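Long-range contacts in polyhedrin (Antheraea mylitta cypovirus 4, PDB 5A9C), which probably packs into the protein microcrystals, or polyhedra, that form the occlusion bodies of this insect virus: residues T100-L105 and D141-V146; R114-H119 and K147-A152. All coordinates share one frame; numbering follows the deposited sequence.

Contact 1. Residues T100-L105 and D141-V146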
# COMPACT_ATOMS: atom_id res chain seq x y z
N THR A 100 4.25 18.89 0.00
CA THR A 100 5.60 18.62 -0.46
C THR A 100 5.71 19.00 -1.94
O THR A 100 4.73 19.45 -2.54
CB THR A 100 5.98 17.15 -0.25
OG1 THR A 100 4.84 16.32 -0.48
CG2 THR A 100 6.45 16.92 1.19
N ASN A 101 6.89 18.83 -2.52
CA ASN A 101 7.06 19.13 -3.94
C ASN A 101 6.60 17.97 -4.81
O ASN A 101 6.06 16.99 -4.31
CB ASN A 101 8.51 19.55 -4.26
CG ASN A 101 9.49 18.39 -4.22
OD1 ASN A 101 9.12 17.23 -4.05
ND2 ASN A 101 10.77 18.71 -4.40
N MET A 102 6.82 18.08 -6.12
CA MET A 102 6.30 17.08 -7.05
C MET A 102 6.81 15.67 -6.74
O MET A 102 6.20 14.68 -7.12
CB MET A 102 6.63 17.46 -8.49
CG MET A 102 8.09 17.32 -8.86
SD MET A 102 8.42 17.76 -10.58
CE MET A 102 7.94 19.49 -10.58
N HIS A 103 7.94 15.59 -6.04
CA HIS A 103 8.57 14.31 -5.73
C HIS A 103 8.20 13.79 -4.35
O HIS A 103 8.60 12.69 -3.96
CB HIS A 103 10.09 14.42 -5.85
CG HIS A 103 10.56 14.91 -7.19
ND1 HIS A 103 10.77 14.07 -8.26
CD2 HIS A 103 10.85 16.16 -7.63
CE1 HIS A 103 11.17 14.77 -9.30
NE2 HIS A 103 11.22 16.04 -8.95
N GLY A 104 7.42 14.58 -3.61
CA GLY A 104 7.04 14.21 -2.26
C GLY A 104 8.09 14.61 -1.24
O GLY A 104 8.12 14.09 -0.12
N LEU A 105 8.95 15.55 -1.62
CA LEU A 105 10.05 15.97 -0.77
C LEU A 105 9.75 17.30 -0.07
O LEU A 105 9.15 18.19 -0.66
CB LEU A 105 11.33 16.10 -1.59
CG LEU A 105 11.95 14.81 -2.12
CD1 LEU A 105 13.06 15.11 -3.11
CD2 LEU A 105 12.47 13.96 -0.96
N ASP A 141 0.05 25.17 -4.70
CA ASP A 141 0.40 25.69 -6.02
C ASP A 141 0.77 24.53 -6.92
O ASP A 141 0.85 23.39 -6.47
CB ASP A 141 1.52 26.74 -5.94
CG ASP A 141 2.79 26.20 -5.31
OD1 ASP A 141 3.14 25.03 -5.57
OD2 ASP A 141 3.44 26.96 -4.56
N GLU A 142 0.99 24.81 -8.20
CA GLU A 142 1.14 23.75 -9.19
C GLU A 142 2.20 22.72 -8.81
O GLU A 142 3.30 23.07 -8.37
CB GLU A 142 1.44 24.34 -10.57
CG GLU A 142 1.39 23.33 -11.70
CD GLU A 142 1.55 23.96 -13.07
OE1 GLU A 142 1.71 25.20 -13.14
OE2 GLU A 142 1.52 23.22 -14.07
N HIS A 143 1.85 21.45 -8.98
CA HIS A 143 2.76 20.33 -8.76
C HIS A 143 3.04 20.00 -7.30
O HIS A 143 3.71 19.01 -7.01
CB HIS A 143 4.07 20.54 -9.54
CG HIS A 143 3.90 20.51 -11.02
ND1 HIS A 143 2.68 20.28 -11.62
CD2 HIS A 143 4.78 20.68 -12.03
CE1 HIS A 143 2.82 20.31 -12.94
NE2 HIS A 143 4.09 20.55 -13.21
N ASN A 144 2.53 20.81 -6.38
CA ASN A 144 2.55 20.44 -4.97
C ASN A 144 1.98 19.04 -4.80
O ASN A 144 1.12 18.62 -5.59
CB ASN A 144 1.72 21.42 -4.13
CG ASN A 144 2.58 22.42 -3.37
OD1 ASN A 144 2.21 23.59 -3.23
ND2 ASN A 144 3.71 21.96 -2.86
N THR A 145 2.45 18.31 -3.80
CA THR A 145 1.82 17.05 -3.42
C THR A 145 1.36 17.15 -1.97
O THR A 145 1.74 18.08 -1.26
CB THR A 145 2.76 15.84 -3.60
OG1 THR A 145 4.04 16.14 -3.05
CG2 THR A 145 2.90 15.49 -5.08
N VAL A 146 0.53 16.20 -1.54
CA VAL A 146 -0.03 16.25 -0.20
C VAL A 146 0.28 14.99 0.61
O VAL A 146 0.12 13.87 0.13
CB VAL A 146 -1.55 16.47 -0.24
CG1 VAL A 146 -2.13 16.41 1.17
CG2 VAL A 146 -1.89 17.79 -0.92

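Contact 2. Residues R114-H119 and K147-A152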
# COMPACT_ATOMS: atom_id res chain seq x y z
N ARG A 114 13.50 15.20 5.00
CA ARG A 114 13.19 14.30 6.11
C ARG A 114 11.75 13.78 6.02
O ARG A 114 10.98 14.23 5.18
CB ARG A 114 13.40 15.00 7.45
CG ARG A 114 14.81 14.89 8.03
CD ARG A 114 15.74 15.96 7.49
NE ARG A 114 17.06 15.88 8.12
CZ ARG A 114 18.09 15.21 7.61
NH1 ARG A 114 17.97 14.57 6.45
NH2 ARG A 114 19.25 15.19 8.26
N ALA A 115 11.41 12.84 6.89
CA ALA A 115 10.06 12.26 6.89
C ALA A 115 9.01 13.36 7.01
O ALA A 115 7.96 13.30 6.36
CB ALA A 115 9.92 11.25 8.02
N TRP A 116 9.29 14.36 7.84
CA TRP A 116 8.43 15.53 7.96
C TRP A 116 9.27 16.80 8.06
O TRP A 116 10.38 16.78 8.58
CB TRP A 116 7.49 15.39 9.17
CG TRP A 116 6.59 14.20 9.06
CD1 TRP A 116 6.78 12.97 9.60
CD2 TRP A 116 5.35 14.12 8.33
NE1 TRP A 116 5.75 12.13 9.27
CE2 TRP A 116 4.86 12.81 8.49
CE3 TRP A 116 4.62 15.03 7.56
CZ2 TRP A 116 3.66 12.39 7.91
CZ3 TRP A 116 3.43 14.61 6.98
CH2 TRP A 116 2.97 13.31 7.16
N GLY A 117 8.73 17.91 7.56
CA GLY A 117 9.46 19.16 7.50
C GLY A 117 9.45 19.92 8.81
O GLY A 117 8.65 19.63 9.70
N PRO A 118 10.35 20.91 8.95
CA PRO A 118 10.45 21.70 10.18
C PRO A 118 9.21 22.56 10.44
O PRO A 118 9.01 23.00 11.58
CB PRO A 118 11.67 22.60 9.92
CG PRO A 118 11.82 22.64 8.43
CD PRO A 118 11.37 21.29 7.95
N HIS A 119 8.39 22.79 9.42
CA HIS A 119 7.18 23.59 9.59
C HIS A 119 5.92 22.81 9.22
O HIS A 119 4.96 23.37 8.68
CB HIS A 119 7.25 24.88 8.77
CG HIS A 119 8.53 25.64 8.94
ND1 HIS A 119 8.76 26.50 9.99
CD2 HIS A 119 9.66 25.66 8.19
CE1 HIS A 119 9.97 27.01 9.89
NE2 HIS A 119 10.54 26.52 8.80
N LYS A 147 0.71 15.19 1.85
CA LYS A 147 0.98 14.09 2.77
C LYS A 147 0.14 14.27 4.02
O LYS A 147 0.07 15.37 4.57
CB LYS A 147 2.46 14.06 3.15
CG LYS A 147 3.39 13.63 2.04
CD LYS A 147 4.84 13.95 2.37
CE LYS A 147 5.27 13.35 3.70
NZ LYS A 147 6.63 13.81 4.09
N VAL A 148 -0.51 13.19 4.46
CA VAL A 148 -1.31 13.24 5.68
C VAL A 148 -0.97 12.07 6.59
O VAL A 148 -0.79 10.94 6.13
CB VAL A 148 -2.82 13.23 5.38
CG1 VAL A 148 -3.62 13.33 6.68
CG2 VAL A 148 -3.19 14.36 4.43
N LEU A 149 -0.88 12.35 7.89
CA LEU A 149 -0.72 11.31 8.89
C LEU A 149 -1.77 11.45 9.98
O LEU A 149 -1.94 12.52 10.56
CB LEU A 149 0.67 11.37 9.53
CG LEU A 149 0.86 10.46 10.75
CD1 LEU A 149 0.75 9.00 10.35
CD2 LEU A 149 2.19 10.73 11.43
N ALA A 150 -2.47 10.35 10.26
CA ALA A 150 -3.43 10.33 11.36
C ALA A 150 -3.32 8.99 12.09
O ALA A 150 -3.31 7.93 11.46
CB ALA A 150 -4.84 10.56 10.86
N THR A 151 -3.24 9.04 13.42
CA THR A 151 -3.10 7.83 14.21
C THR A 151 -4.11 7.78 15.35
O THR A 151 -4.50 8.82 15.89
CB THR A 151 -1.68 7.68 14.79
OG1 THR A 151 -1.34 8.87 15.52
CG2 THR A 151 -0.67 7.48 13.68
N ALA A 152 -4.54 6.57 15.70
CA ALA A 152 -5.49 6.37 16.79
C ALA A 152 -4.86 6.79 18.11
O ALA A 152 -3.69 6.49 18.37
CB ALA A 152 -5.93 4.92 16.85

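Contact 1. Residues T100-L105 and D141-V146
T100 and T145 face each other as an antiparallel hydrogen-bonded pair, joining the end of strand 96-100 to the start of strand 145-151. T145 N gives a nearly straight bond to T100 O (2.8 Å, 171° at the hydrogen), while the return bond from T100 N to T145 O is more bent, at 136°. T100 O accepts a second hydrogen bond, from N144 ND2, 2.7 Å away; this donor and T145 N approach from opposite faces of the carbonyl plane. The other end of that amide, OD1, accepts from D141 N within the type II turn D141-N144, which suits asparagine, able to give and accept at once.

The two threonine side chains lie on the same face of the sheet and form a chain of two hydrogen bonds: T100 OG1 donates to T145 OG1 at 2.7 Å, and T145 OG1 in turn donates to N101 O at a short 2.5 Å. T145 holds OG1 between its backbone N and carbonyl carbon (chi1 47°), turned to both partners. N101 O is gripped again by G104 N, from the opposite face, closing the type I turn N101-G104. N101 OD1 accepts from H103 N, which makes an Asx turn, and from L105 N just past the turn. At G104, where phi is positive, a CB would jam against H103 O.

M102 and H143 lie side by side, M102 CE reaching H143 CD2 at 3.7 Å. M102 O accepts a hydrogen bond from N178 ND2 of the second subunit.

Three acceptors, T100 O, N101 O and N101 OD1, thus each take two donors, tying 100-105 to N144 and T145, while N144 OD1 separately braces its own turn; polar groups where the strands end are satisfied by side chains as well as backbone.

Contact 2. Residues R114-H119 and K147-A152
K147 reaches across to the loop 114-119 and grips it in two ways: NZ donates to A115 O at 2.7 Å, and the same ammonium lies over the face of the W116 six-membered ring, 4.4 Å from its centroid, in a cation-pi contact. CE also sits over that face as a CH-pi partner, so the methylenes and the ammonium of lysine, its chain bent at chi3 (55°), meet one ring face together. Farther along the strand, L149 CB lies 3.6 Å from W116 CZ2, an atom of the six-membered ring, its side chain crossing the indole at about a right angle; the broad indole can take both lysine and leucine.

In the next shell, E98 on neighbouring strand 96-100 forms a salt bridge with K147 NZ through OE2 and accepts from G117 N through OE1, tying lysine and loop together; this carboxylate would be expected to balance the buried charge. R96 of that strand makes a further cation-pi contact with W116, and I174 of the second subunit packs on the indole.

A tryptophan from a long loop is thus laid across one side of the three-stranded antiparallel sheet, over its edge strand 96-100 and central strand 145-151, close to the subunit interface.

How the contacts relate
Both contacts draw on strand 145-151 and on the chain that follows strand 96-100, and their segments alternate in sequence, with centres about 14 Å apart. Contact 1 lies farther from the centre of the chain and is partly buried, at the end of the strand pair; contact 2 is buried against the sheet. Their chemistry follows: contact 1 depends mainly on backbone, hydroxyl and amide bonds that shape turns, contact 2 on an aromatic ring packed against lysine and leucine, with one charged hydrogen bond to the loop backbone. They meet directly, K147 CD lying 3.6 Å from T100 CG2, and both touch the second subunit, mainly through the loop that follows strand 96-100.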